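Local atomic coordinates of taurocyamine kinase (PDB entry 4WOE), a protein that reversibly transfers a phosphoryl group from ATP to taurocyamine, yielding N-phosphotaurocyamine and ADP with magnesium as cofactor. Residues Asp544-Lys549 with Thr577-Val582; Tyr528-Met533 with Arg568-Asn573; Thr483-Gly488 with Met639-Leu644; Pro632-Thr637 with Lys688-Leu693. The protein carries 4 engineered substitutions. All coordinates share one frame; numbering follows the deposited sequence.

How the contacts relate
All four contacts belong to the second phosphagen kinase C-terminal domain of the chain, and three of them reach its eight-stranded antiparallel sheet. Contact 2 joins the outermost strand 525-529 to strand 569-573. Contact 1, with its centre about 9 Å from that of contact 2, covers the next strand, 578-582, and the two touch directly. Contact 3 pairs central strands 480-489 and 639-646, its centre about 12 Å from contact 1; both touch ADP. Contact 4 ties two loops about 13 Å from contact 3, centre to centre. Along the chain, contacts 1 and 2 interleave between the two segments of contact 3, while contact 4 closes last. Contacts 1, 3 and 4 thus line one active site.

Contact 1 (Asp544-Lys549 with Thr577-Val582); sequences DHFLFK and TFLVWV. With ADP (adenosine-5'-diphosphate), chain D.
Phe546 and Leu547 follow strand 578-582 at a distance, the CA atoms of Leu547 and Trp581 lying 7.2 Å apart, and side chains close the gap. The indole does most of the work. Its NE1 donates to Phe546 O over 2.7 Å, nearly straight at 162°; the acceptor sits in the indole plane, and the N-H meets a lone pair within the carbonyl plane. That bond fixes the rotation of the ring. Phe548 then approaches one indole face in a T-shaped pair, planes at 75°, with its CD1 3.3 Å from Trp581 CG. Its CB stands over the six-membered ring in a CH-pi contact. Phe548 can do both because its CG lies between the backbone N and the carbonyl carbon (chi1 59°). Leu547 CD1 covers a face of the Phe548 ring. The loop begins with a Schellman motif, His545 at positive phi ending helix 535-543, and it lies over the sheet of the phosphagen kinase catalytic domain on the nucleotide side. There His545 ND1 and ADP O2' share a hydrogen bond of 2.9 Å, in the imidazole plane, while Tyr672 stacks on the same ring. The far edge of the indole reaches the nucleotide too, Trp581 CH2 lying 3.4 Å from ADP C5'. Nearer the start of the strand, Leu579 CD2 packs obliquely against Phe546 CD1 at 3.7 Å.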
# COMPACT_ATOMS: atom_id res chain seq x y z
N ASP A 544 19.78 -5.95 -11.26
CA ASP A 544 20.54 -6.46 -12.39
C ASP A 544 19.68 -6.47 -13.66
O ASP A 544 20.10 -6.97 -14.70
CB ASP A 544 21.09 -7.86 -12.09
CG ASP A 544 22.20 -7.85 -11.02
OD1 ASP A 544 22.71 -6.75 -10.69
OD2 ASP A 544 22.55 -8.93 -10.52
N HIS A 545 18.47 -5.92 -13.56
CA HIS A 545 17.51 -5.85 -14.67
C HIS A 545 17.03 -7.23 -15.13
O HIS A 545 16.55 -7.37 -16.27
CB HIS A 545 18.10 -5.09 -15.88
CG HIS A 545 18.58 -3.70 -15.59
ND1 HIS A 545 17.88 -2.58 -15.97
CD2 HIS A 545 19.71 -3.25 -14.98
CE1 HIS A 545 18.54 -1.50 -15.60
NE2 HIS A 545 19.66 -1.88 -15.00
N PHE A 546 17.16 -8.24 -14.27
CA PHE A 546 16.79 -9.63 -14.59
C PHE A 546 15.37 -10.01 -14.14
O PHE A 546 14.63 -10.69 -14.86
CB PHE A 546 17.81 -10.61 -13.97
CG PHE A 546 19.18 -10.56 -14.61
CD1 PHE A 546 19.31 -10.45 -15.98
CD2 PHE A 546 20.32 -10.61 -13.83
CE1 PHE A 546 20.57 -10.39 -16.58
CE2 PHE A 546 21.58 -10.55 -14.42
CZ PHE A 546 21.71 -10.44 -15.79
N LEU A 547 15.02 -9.59 -12.94
CA LEU A 547 13.73 -9.94 -12.33
C LEU A 547 12.77 -8.75 -12.39
O LEU A 547 13.19 -7.59 -12.25
CB LEU A 547 13.97 -10.41 -10.89
CG LEU A 547 12.95 -10.54 -9.75
CD1 LEU A 547 11.59 -11.07 -10.16
CD2 LEU A 547 13.53 -11.45 -8.67
N PHE A 548 11.50 -9.04 -12.63
CA PHE A 548 10.42 -8.04 -12.47
C PHE A 548 10.33 -7.49 -11.03
O PHE A 548 10.62 -8.21 -10.06
CB PHE A 548 9.05 -8.62 -12.88
CG PHE A 548 8.62 -9.86 -12.09
CD1 PHE A 548 8.83 -11.14 -12.60
CD2 PHE A 548 7.97 -9.73 -10.86
CE1 PHE A 548 8.42 -12.27 -11.90
CE2 PHE A 548 7.55 -10.86 -10.15
CZ PHE A 548 7.77 -12.13 -10.67
N LYS A 549 9.91 -6.24 -10.91
CA LYS A 549 9.73 -5.60 -9.60
C LYS A 549 8.37 -5.93 -8.97
O LYS A 549 7.43 -6.34 -9.67
CB LYS A 549 9.92 -4.09 -9.74
CG LYS A 549 8.87 -3.37 -10.58
CD LYS A 549 9.39 -1.99 -11.01
CE LYS A 549 8.28 -1.06 -11.48
NZ LYS A 549 8.83 0.16 -12.14
N THR A 577 21.55 -15.45 -19.93
CA THR A 577 21.26 -14.89 -21.25
C THR A 577 19.83 -15.25 -21.69
O THR A 577 19.35 -14.77 -22.70
CB THR A 577 22.28 -15.38 -22.30
OG1 THR A 577 22.32 -16.82 -22.31
CG2 THR A 577 23.68 -14.85 -21.98
N PHE A 578 19.15 -16.09 -20.90
CA PHE A 578 17.79 -16.53 -21.21
C PHE A 578 17.00 -16.72 -19.92
O PHE A 578 17.43 -17.44 -19.02
CB PHE A 578 17.79 -17.83 -22.02
CG PHE A 578 16.42 -18.30 -22.41
CD1 PHE A 578 15.72 -17.66 -23.43
CD2 PHE A 578 15.81 -19.35 -21.74
CE1 PHE A 578 14.44 -18.07 -23.79
CE2 PHE A 578 14.53 -19.77 -22.08
CZ PHE A 578 13.85 -19.13 -23.11
N LEU A 579 15.85 -16.06 -19.84
CA LEU A 579 15.13 -15.95 -18.58
C LEU A 579 13.63 -16.00 -18.80
O LEU A 579 13.14 -15.63 -19.86
CB LEU A 579 15.47 -14.65 -17.86
CG LEU A 579 16.94 -14.23 -17.75
CD1 LEU A 579 17.42 -13.54 -19.03
CD2 LEU A 579 17.16 -13.35 -16.52
N VAL A 580 12.89 -16.47 -17.79
CA VAL A 580 11.44 -16.50 -17.87
C VAL A 580 10.79 -16.04 -16.55
O VAL A 580 10.98 -16.67 -15.51
CB VAL A 580 10.93 -17.91 -18.25
CG1 VAL A 580 9.43 -17.89 -18.44
CG2 VAL A 580 11.60 -18.44 -19.53
N TRP A 581 10.03 -14.95 -16.59
CA TRP A 581 9.19 -14.60 -15.44
C TRP A 581 7.92 -15.41 -15.48
O TRP A 581 7.19 -15.35 -16.47
CB TRP A 581 8.83 -13.13 -15.45
CG TRP A 581 9.96 -12.22 -15.49
CD1 TRP A 581 11.26 -12.49 -15.14
CD2 TRP A 581 9.94 -10.85 -15.90
NE1 TRP A 581 12.04 -11.38 -15.31
CE2 TRP A 581 11.25 -10.35 -15.78
CE3 TRP A 581 8.92 -10.00 -16.37
CZ2 TRP A 581 11.59 -9.03 -16.10
CZ3 TRP A 581 9.26 -8.68 -16.69
CH2 TRP A 581 10.58 -8.22 -16.56
N VAL A 582 7.64 -16.17 -14.43
CA VAL A 582 6.37 -16.88 -14.39
C VAL A 582 5.35 -16.06 -13.61
O VAL A 582 5.59 -15.70 -12.46
CB VAL A 582 6.49 -18.29 -13.78
CG1 VAL A 582 5.11 -18.94 -13.68
CG2 VAL A 582 7.41 -19.16 -14.62
PB ADP D . 8.85 -5.55 -19.96
O1B ADP D . 9.83 -6.70 -19.93
O2B ADP D . 7.77 -5.66 -18.89
O3B ADP D . 8.31 -5.22 -21.33
PA ADP D . 9.66 -3.30 -18.32
O1A ADP D . 9.97 -1.91 -18.83
O2A ADP D . 8.35 -3.62 -17.64
O3A ADP D . 9.82 -4.28 -19.61
O5' ADP D . 10.83 -3.73 -17.27
C5' ADP D . 11.39 -5.04 -17.27
C4' ADP D . 12.86 -5.03 -16.87
O4' ADP D . 13.67 -5.26 -18.02
C3' ADP D . 13.31 -3.70 -16.28
O3' ADP D . 14.20 -3.97 -15.19
C2' ADP D . 14.11 -3.04 -17.38
O2' ADP D . 15.12 -2.20 -16.83
C1' ADP D . 14.70 -4.27 -18.06
N9 ADP D . 15.18 -4.00 -19.43
C8 ADP D . 14.44 -3.63 -20.50
N7 ADP D . 15.23 -3.48 -21.59
C5 ADP D . 16.50 -3.76 -21.23
C6 ADP D . 17.83 -3.80 -21.89
N6 ADP D . 17.98 -3.51 -23.21
N1 ADP D . 18.90 -4.15 -21.14
C2 ADP D . 18.78 -4.45 -19.83
N3 ADP D . 17.60 -4.44 -19.17
C4 ADP D . 16.46 -4.10 -19.81

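Contact 2 (Tyr528-Met533 with Arg568-Asn573); sequences YPLTDM and RGIFHN
Tyr528 and His572 set their rings in a near-parallel, slid-apart pair beside an antiparallel ladder. Tyr528 CE2 stands over one imidazole face, 3.6 Å from His572 NE2. The planes are only 28° apart but slid so far, with centroids at 5.2 Å, that the rings barely overlap. The tyrosine CG lies beside the backbone N (chi1 -56°), which carries the ring along the strand and brings its edge to Ile570 O. On the facing strand, a first torsion of 68° lifts the imidazole of His572 toward the tyrosine. Past the strand end, Leu530 spreads its branches: CD2 meets Arg568 CB at 3.9 Å, and CD1 reaches Ile570 CG1 at 4.2 Å. Met533 adds its methyl CE, more loosely, against the same CG1. The arginine bends at chi2 and sends its guanidinium away from the contact, to the carbonyls of Arg562 and Gly560. Tyr528 and Ile570 are a hydrogen-bonded pair, with Tyr528 N to Ile570 O at 2.7 Å and Ile570 N to Tyr528 O at 3.1 Å. Pro529 faces Gly569 in a non-hydrogen-bonded pair, and Leu530 N gives the last bond to Arg568 O. Since the proline, which has no N-H, falls at a position where none is called for across the pair, main-chain bonds can set the register of this outermost strand, and the side chains contribute mainly apolar and ring packing.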
# COMPACT_ATOMS: atom_id res chain seq x y z
N TYR A 528 13.36 -20.79 -10.04
CA TYR A 528 13.36 -20.24 -8.68
C TYR A 528 11.99 -19.69 -8.27
O TYR A 528 11.66 -18.55 -8.58
CB TYR A 528 14.41 -19.14 -8.56
CG TYR A 528 15.80 -19.58 -8.93
CD1 TYR A 528 16.66 -20.10 -7.96
CD2 TYR A 528 16.26 -19.49 -10.24
CE1 TYR A 528 17.94 -20.50 -8.28
CE2 TYR A 528 17.54 -19.90 -10.58
CZ TYR A 528 18.37 -20.40 -9.59
OH TYR A 528 19.65 -20.82 -9.92
N PRO A 529 11.20 -20.49 -7.54
CA PRO A 529 9.92 -19.99 -7.00
C PRO A 529 10.14 -18.79 -6.10
O PRO A 529 11.07 -18.81 -5.29
CB PRO A 529 9.38 -21.17 -6.19
CG PRO A 529 10.18 -22.36 -6.61
CD PRO A 529 11.50 -21.85 -7.06
N LEU A 530 9.33 -17.75 -6.22
CA LEU A 530 9.49 -16.58 -5.36
C LEU A 530 9.22 -16.91 -3.87
O LEU A 530 9.70 -16.21 -2.99
CB LEU A 530 8.57 -15.45 -5.82
CG LEU A 530 9.28 -14.21 -6.37
CD1 LEU A 530 10.16 -14.57 -7.56
CD2 LEU A 530 8.27 -13.15 -6.74
N THR A 531 8.48 -17.98 -3.60
CA THR A 531 8.25 -18.40 -2.22
C THR A 531 9.53 -18.88 -1.49
O THR A 531 9.58 -18.83 -0.25
CB THR A 531 7.21 -19.53 -2.15
OG1 THR A 531 7.63 -20.62 -2.96
CG2 THR A 531 5.85 -19.05 -2.64
N ASP A 532 10.54 -19.34 -2.23
CA ASP A 532 11.80 -19.86 -1.64
C ASP A 532 12.99 -18.94 -1.82
O ASP A 532 14.11 -19.27 -1.42
CB ASP A 532 12.18 -21.22 -2.23
CG ASP A 532 11.04 -22.23 -2.19
OD1 ASP A 532 10.07 -22.05 -1.41
OD2 ASP A 532 11.13 -23.22 -2.94
N MET A 533 12.77 -17.78 -2.43
CA MET A 533 13.87 -16.88 -2.74
C MET A 533 14.07 -15.81 -1.65
O MET A 533 13.12 -15.17 -1.19
CB MET A 533 13.65 -16.23 -4.12
CG MET A 533 14.66 -15.15 -4.47
SD MET A 533 14.29 -14.26 -6.01
CE MET A 533 14.16 -15.66 -7.13
N ARG A 568 4.50 -17.30 -8.49
CA ARG A 568 5.44 -16.46 -9.22
C ARG A 568 6.85 -17.04 -9.16
O ARG A 568 7.25 -17.61 -8.15
CB ARG A 568 5.46 -15.02 -8.69
CG ARG A 568 4.31 -14.13 -9.11
CD ARG A 568 2.99 -14.62 -8.52
NE ARG A 568 1.99 -13.57 -8.48
CZ ARG A 568 1.05 -13.46 -7.55
NH1 ARG A 568 0.96 -14.35 -6.56
NH2 ARG A 568 0.20 -12.44 -7.61
N GLY A 569 7.61 -16.89 -10.25
CA GLY A 569 8.97 -17.37 -10.26
C GLY A 569 9.83 -16.79 -11.37
O GLY A 569 9.32 -16.15 -12.30
N ILE A 570 11.14 -17.00 -11.24
CA ILE A 570 12.12 -16.68 -12.26
C ILE A 570 12.87 -17.95 -12.66
O ILE A 570 13.34 -18.69 -11.79
CB ILE A 570 13.16 -15.65 -11.79
CG1 ILE A 570 12.45 -14.48 -11.12
CG2 ILE A 570 13.96 -15.10 -12.98
CD1 ILE A 570 11.55 -13.77 -12.08
N PHE A 571 12.97 -18.19 -13.96
CA PHE A 571 13.85 -19.21 -14.50
C PHE A 571 14.96 -18.51 -15.28
O PHE A 571 14.73 -17.47 -15.88
CB PHE A 571 13.08 -20.20 -15.39
CG PHE A 571 13.97 -21.12 -16.18
CD1 PHE A 571 14.30 -22.37 -15.69
CD2 PHE A 571 14.47 -20.74 -17.43
CE1 PHE A 571 15.12 -23.22 -16.41
CE2 PHE A 571 15.31 -21.58 -18.15
CZ PHE A 571 15.62 -22.81 -17.65
N HIS A 572 16.16 -19.08 -15.28
CA HIS A 572 17.22 -18.55 -16.15
C HIS A 572 18.31 -19.61 -16.38
O HIS A 572 18.49 -20.49 -15.55
CB HIS A 572 17.80 -17.24 -15.58
CG HIS A 572 18.58 -17.40 -14.30
ND1 HIS A 572 19.75 -18.12 -14.22
CD2 HIS A 572 18.37 -16.87 -13.07
CE1 HIS A 572 20.22 -18.06 -12.98
NE2 HIS A 572 19.40 -17.31 -12.26
N ASN A 573 19.01 -19.54 -17.52
CA ASN A 573 20.16 -20.41 -17.71
C ASN A 573 21.30 -19.92 -16.82
O ASN A 573 21.17 -18.87 -16.17
CB ASN A 573 20.59 -20.50 -19.20
CG ASN A 573 20.93 -19.14 -19.82
OD1 ASN A 573 21.07 -18.13 -19.14
ND2 ASN A 573 21.08 -19.13 -21.14

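Contact 3 (Thr483-Gly488 with Met639-Leu644); sequences TRVRVG and MRASVL. With ADP (adenosine-5'-diphosphate), chain D.
Arg486 and Arg640, cross-strand partners, converge on the beta-phosphate of ADP, where O3B receives three N-H groups: Arg486 NE at 2.9 Å, Arg486 NH2 at 3.0 Å and Arg640 NE at 2.9 Å. Bends at chi2 in Arg486 and at chi3 in Arg640 bring the two guanidinium planes in 66° apart, and Arg640 CB lies over one face of the Arg486 group. Arg640 NH2 also holds the bridging O3A at 2.8 Å. Arg484 instead runs extended along the adenine and ribose: its CD lies 3.3 Å from ADP C5, O4' covers a guanidinium face, and NH2 donates to O1B. Both strands carry predicted ATP-binding residues, and the three arginines probably balance the phosphate charge. A water joins Arg484 NH1, Arg640 O and Ser642 OG. In the second shell, Asp684 forms a salt bridge with Arg640 NH1. These side chains spring from an antiparallel ladder, with pairs Arg484-Ser642 and Arg486-Arg640 each doubly hydrogen-bonded. The opposite sheet face is mostly apolar: Val485 CG1 meets Met639 CG at 3.7 Å, and Val487 packs on Met639 CB. Helix 599-614 covers the valines there, while strands 588-595 and 682-687 flank the pair on its outer edges.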
# COMPACT_ATOMS: atom_id res chain seq x y z
N THR A 483 21.75 -5.67 -25.13
CA THR A 483 20.63 -5.96 -26.03
C THR A 483 19.70 -7.01 -25.43
O THR A 483 20.15 -8.01 -24.86
CB THR A 483 21.12 -6.44 -27.41
OG1 THR A 483 22.09 -5.51 -27.90
CG2 THR A 483 19.96 -6.54 -28.41
N ARG A 484 18.40 -6.78 -25.60
CA ARG A 484 17.37 -7.61 -25.00
C ARG A 484 16.18 -7.75 -25.95
O ARG A 484 15.83 -6.79 -26.64
CB ARG A 484 16.95 -6.98 -23.67
CG ARG A 484 15.83 -7.68 -22.91
CD ARG A 484 15.64 -6.94 -21.59
NE ARG A 484 14.69 -7.54 -20.67
CZ ARG A 484 13.38 -7.29 -20.68
NH1 ARG A 484 12.88 -6.48 -21.60
NH2 ARG A 484 12.57 -7.86 -19.79
N VAL A 485 15.58 -8.93 -26.01
CA VAL A 485 14.30 -9.11 -26.70
C VAL A 485 13.38 -10.03 -25.88
O VAL A 485 13.80 -11.10 -25.44
CB VAL A 485 14.46 -9.70 -28.12
CG1 VAL A 485 13.13 -9.55 -28.89
CG2 VAL A 485 15.60 -9.04 -28.89
N ARG A 486 12.14 -9.60 -25.67
CA ARG A 486 11.18 -10.37 -24.89
C ARG A 486 9.85 -10.53 -25.61
O ARG A 486 9.52 -9.74 -26.49
CB ARG A 486 10.94 -9.73 -23.52
CG ARG A 486 10.11 -8.45 -23.56
CD ARG A 486 8.58 -8.66 -23.46
NE ARG A 486 7.92 -7.37 -23.24
CZ ARG A 486 6.74 -7.00 -23.74
NH1 ARG A 486 6.03 -7.81 -24.53
NH2 ARG A 486 6.28 -5.80 -23.45
N VAL A 487 9.08 -11.53 -25.20
CA VAL A 487 7.69 -11.67 -25.62
C VAL A 487 6.85 -12.11 -24.45
O VAL A 487 7.34 -12.79 -23.55
CB VAL A 487 7.49 -12.71 -26.78
CG1 VAL A 487 8.24 -12.29 -28.07
CG2 VAL A 487 7.84 -14.15 -26.32
N GLY A 488 5.57 -11.74 -24.48
CA GLY A 488 4.61 -12.24 -23.52
C GLY A 488 3.87 -13.41 -24.13
O GLY A 488 3.79 -13.53 -25.34
N MET A 639 6.16 -8.69 -28.96
CA MET A 639 7.60 -8.64 -28.93
C MET A 639 8.08 -7.23 -28.65
O MET A 639 7.61 -6.27 -29.24
CB MET A 639 8.19 -9.16 -30.25
CG MET A 639 9.70 -9.24 -30.24
SD MET A 639 10.46 -9.99 -31.71
CE MET A 639 10.33 -11.74 -31.35
N ARG A 640 9.01 -7.11 -27.71
CA ARG A 640 9.68 -5.86 -27.43
C ARG A 640 11.17 -6.08 -27.54
O ARG A 640 11.76 -6.78 -26.72
CB ARG A 640 9.29 -5.33 -26.05
CG ARG A 640 9.62 -3.86 -25.83
CD ARG A 640 8.88 -3.26 -24.62
NE ARG A 640 9.55 -3.52 -23.35
CZ ARG A 640 10.62 -2.84 -22.90
NH1 ARG A 640 11.14 -1.86 -23.63
NH2 ARG A 640 11.17 -3.16 -21.73
N ALA A 641 11.77 -5.53 -28.59
CA ALA A 641 13.22 -5.51 -28.75
C ALA A 641 13.76 -4.19 -28.25
O ALA A 641 13.17 -3.12 -28.48
CB ALA A 641 13.61 -5.73 -30.21
N SER A 642 14.90 -4.24 -27.57
CA SER A 642 15.40 -3.05 -26.91
C SER A 642 16.86 -3.17 -26.61
O SER A 642 17.40 -4.27 -26.53
CB SER A 642 14.64 -2.80 -25.60
OG SER A 642 14.99 -3.76 -24.61
N VAL A 643 17.49 -2.02 -26.47
CA VAL A 643 18.78 -1.93 -25.82
C VAL A 643 18.63 -0.85 -24.73
O VAL A 643 17.72 -0.02 -24.79
CB VAL A 643 19.91 -1.58 -26.79
CG1 VAL A 643 19.73 -2.31 -28.12
CG2 VAL A 643 19.98 -0.10 -27.02
N LEU A 644 19.48 -0.90 -23.71
CA LEU A 644 19.68 0.28 -22.89
C LEU A 644 20.69 1.16 -23.62
O LEU A 644 21.85 0.77 -23.84
CB LEU A 644 20.13 -0.07 -21.47
CG LEU A 644 19.04 -0.06 -20.39
CD1 LEU A 644 17.65 -0.29 -20.97
CD2 LEU A 644 19.35 -1.06 -19.28
PB ADP D . 8.85 -5.55 -19.96
O1B ADP D . 9.83 -6.70 -19.93
O2B ADP D . 7.77 -5.66 -18.89
O3B ADP D . 8.31 -5.22 -21.33
PA ADP D . 9.66 -3.30 -18.32
O1A ADP D . 9.97 -1.91 -18.83
O2A ADP D . 8.35 -3.62 -17.64
O3A ADP D . 9.82 -4.28 -19.61
O5' ADP D . 10.83 -3.73 -17.27
C5' ADP D . 11.39 -5.04 -17.27
C4' ADP D . 12.86 -5.03 -16.87
O4' ADP D . 13.67 -5.26 -18.02
C3' ADP D . 13.31 -3.70 -16.28
O3' ADP D . 14.20 -3.97 -15.19
C2' ADP D . 14.11 -3.04 -17.38
O2' ADP D . 15.12 -2.20 -16.83
C1' ADP D . 14.70 -4.27 -18.06
N9 ADP D . 15.18 -4.00 -19.43
C8 ADP D . 14.44 -3.63 -20.50
N7 ADP D . 15.23 -3.48 -21.59
C5 ADP D . 16.50 -3.76 -21.23
C6 ADP D . 17.83 -3.80 -21.89
N6 ADP D . 17.98 -3.51 -23.21
N1 ADP D . 18.90 -4.15 -21.14
C2 ADP D . 18.78 -4.45 -19.83
N3 ADP D . 17.60 -4.44 -19.17
C4 ADP D . 16.46 -4.10 -19.81
O HOH W 1 13.36 -6.00 -24.28

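Contact 4 (Pro632-Thr637 with Lys688-Leu693); sequences PSNLGT and KRRLGL. With NO3 (nitrate ion), chain J.
The Arg690 guanidinium and the Asn634 amide lie side by side, pointing the same way, their planes 18° apart. Lys688 O sits over one guanidinium face, offset toward the rim, and a water lies in plane at the edge. Arg690 NE donates to Asn634 OD1 over 3.0 Å; the N-H lies in the amide carbonyl plane, while the oxygen is tilted somewhat from the guanidinium plane. The same OD1 also accepts from Arg486 NH2 and from the water, which in turn accepts from Ser633 OG and Arg690 NH2, each at 2.8 Å. Such multiple bonding should fix the rotation of the amide, with ND2 turned to the nitrate ion, though its bond to O2 is weak at 3.3 Å. Residues 632-637 complete the Cys-Pro-Ser-Asn-Leu-Gly-Thr signature of phosphagen kinases, following the predicted active-site Cys631, and Ser633 and Asn634 touch taurocyamine. The nitrate, probably from the crystallisation liquor, also binds Arg589 and Arg669; it is consistent with a mimic of the phosphoryl group in transfer. Further along, Arg690 O is gripped twice by Thr637, by N and by OG1, each at 2.8 Å. A chi1 of 62° keeps OG1 close to its own N-H, within reach of the same acceptor; the hydroxyl meets a lone pair of Arg690 O in the carbonyl plane, whereas the N-H arrives from above that plane. Gly636, at positive phi, brings its CA within 4.1 Å of Leu691 CA, and Leu691 CD1 rests on Leu635 CB at 3.9 Å, against helix 437-448.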
# COMPACT_ATOMS: atom_id res chain seq x y z
N PRO A 632 -3.47 -4.70 -23.88
CA PRO A 632 -3.61 -4.62 -25.34
C PRO A 632 -2.32 -4.13 -26.06
O PRO A 632 -2.12 -4.45 -27.23
CB PRO A 632 -4.76 -3.60 -25.54
CG PRO A 632 -4.80 -2.80 -24.25
CD PRO A 632 -4.41 -3.80 -23.18
N SER A 633 -1.48 -3.36 -25.36
CA SER A 633 -0.19 -2.93 -25.93
C SER A 633 0.77 -4.09 -26.28
O SER A 633 1.71 -3.89 -27.06
CB SER A 633 0.53 -1.99 -24.96
OG SER A 633 1.25 -2.73 -23.98
N ASN A 634 0.55 -5.27 -25.71
CA ASN A 634 1.42 -6.44 -25.92
C ASN A 634 0.81 -7.54 -26.80
O ASN A 634 1.18 -8.71 -26.69
CB ASN A 634 1.79 -7.05 -24.57
CG ASN A 634 2.68 -6.14 -23.75
OD1 ASN A 634 3.56 -5.48 -24.29
ND2 ASN A 634 2.42 -6.08 -22.44
N LEU A 635 -0.12 -7.16 -27.66
CA LEU A 635 -0.73 -8.12 -28.57
C LEU A 635 0.16 -8.36 -29.78
O LEU A 635 1.20 -7.72 -29.93
CB LEU A 635 -2.11 -7.63 -29.02
CG LEU A 635 -3.09 -7.49 -27.87
CD1 LEU A 635 -4.39 -6.88 -28.38
CD2 LEU A 635 -3.32 -8.85 -27.24
N GLY A 636 -0.25 -9.30 -30.63
CA GLY A 636 0.42 -9.53 -31.90
C GLY A 636 1.63 -10.44 -31.82
O GLY A 636 1.49 -11.64 -31.55
N THR A 637 2.80 -9.87 -32.08
CA THR A 637 4.08 -10.51 -31.84
C THR A 637 4.35 -10.57 -30.34
O THR A 637 5.06 -11.45 -29.85
CB THR A 637 5.26 -9.75 -32.51
OG1 THR A 637 5.35 -8.43 -31.95
CG2 THR A 637 5.08 -9.65 -34.03
N LYS A 688 7.74 0.43 -30.67
CA LYS A 688 6.46 0.60 -29.96
C LYS A 688 5.41 -0.41 -30.40
O LYS A 688 4.69 -0.96 -29.57
CB LYS A 688 5.89 2.01 -30.11
CG LYS A 688 4.71 2.26 -29.15
CD LYS A 688 3.75 3.32 -29.65
CE LYS A 688 2.66 3.60 -28.61
NZ LYS A 688 1.94 4.89 -28.86
N ARG A 689 5.30 -0.66 -31.71
CA ARG A 689 4.20 -1.51 -32.18
C ARG A 689 4.61 -2.98 -32.22
O ARG A 689 5.76 -3.34 -32.47
CB ARG A 689 3.68 -1.04 -33.55
CG ARG A 689 4.66 -1.14 -34.72
CD ARG A 689 4.03 -0.48 -35.97
NE ARG A 689 3.49 -1.43 -36.95
CZ ARG A 689 4.09 -1.77 -38.09
NH1 ARG A 689 5.24 -1.22 -38.42
NH2 ARG A 689 3.52 -2.65 -38.90
N ARG A 690 3.62 -3.83 -31.95
CA ARG A 690 3.83 -5.25 -31.83
C ARG A 690 2.83 -6.02 -32.69
O ARG A 690 3.02 -7.19 -32.99
CB ARG A 690 3.69 -5.67 -30.37
CG ARG A 690 4.37 -4.74 -29.38
CD ARG A 690 4.71 -5.49 -28.08
NE ARG A 690 4.80 -4.62 -26.91
CZ ARG A 690 5.75 -3.70 -26.73
NH1 ARG A 690 6.70 -3.52 -27.64
NH2 ARG A 690 5.74 -2.97 -25.62
N LEU A 691 1.76 -5.33 -33.08
CA LEU A 691 0.68 -5.93 -33.86
C LEU A 691 0.64 -5.36 -35.27
O LEU A 691 0.92 -4.17 -35.47
CB LEU A 691 -0.66 -5.72 -33.14
CG LEU A 691 -1.94 -6.21 -33.82
CD1 LEU A 691 -2.72 -7.04 -32.81
CD2 LEU A 691 -2.78 -5.05 -34.31
N GLY A 692 0.31 -6.20 -36.26
CA GLY A 692 0.20 -5.73 -37.63
C GLY A 692 1.53 -5.82 -38.36
O GLY A 692 1.77 -5.08 -39.32
N LEU A 693 2.39 -6.72 -37.90
CA LEU A 693 3.73 -6.91 -38.45
C LEU A 693 4.31 -8.19 -37.84
O LEU A 693 3.86 -8.63 -36.79
CB LEU A 693 4.63 -5.71 -38.16
CG LEU A 693 5.24 -5.49 -36.77
CD1 LEU A 693 6.27 -4.36 -36.81
CD2 LEU A 693 4.17 -5.19 -35.73
N NO3 J . 5.31 -3.91 -20.32
O1 NO3 J . 6.14 -3.62 -19.39
O2 NO3 J . 4.76 -5.06 -20.33
O3 NO3 J . 5.03 -3.06 -21.24
O HOH W 2 4.02 -2.78 -23.39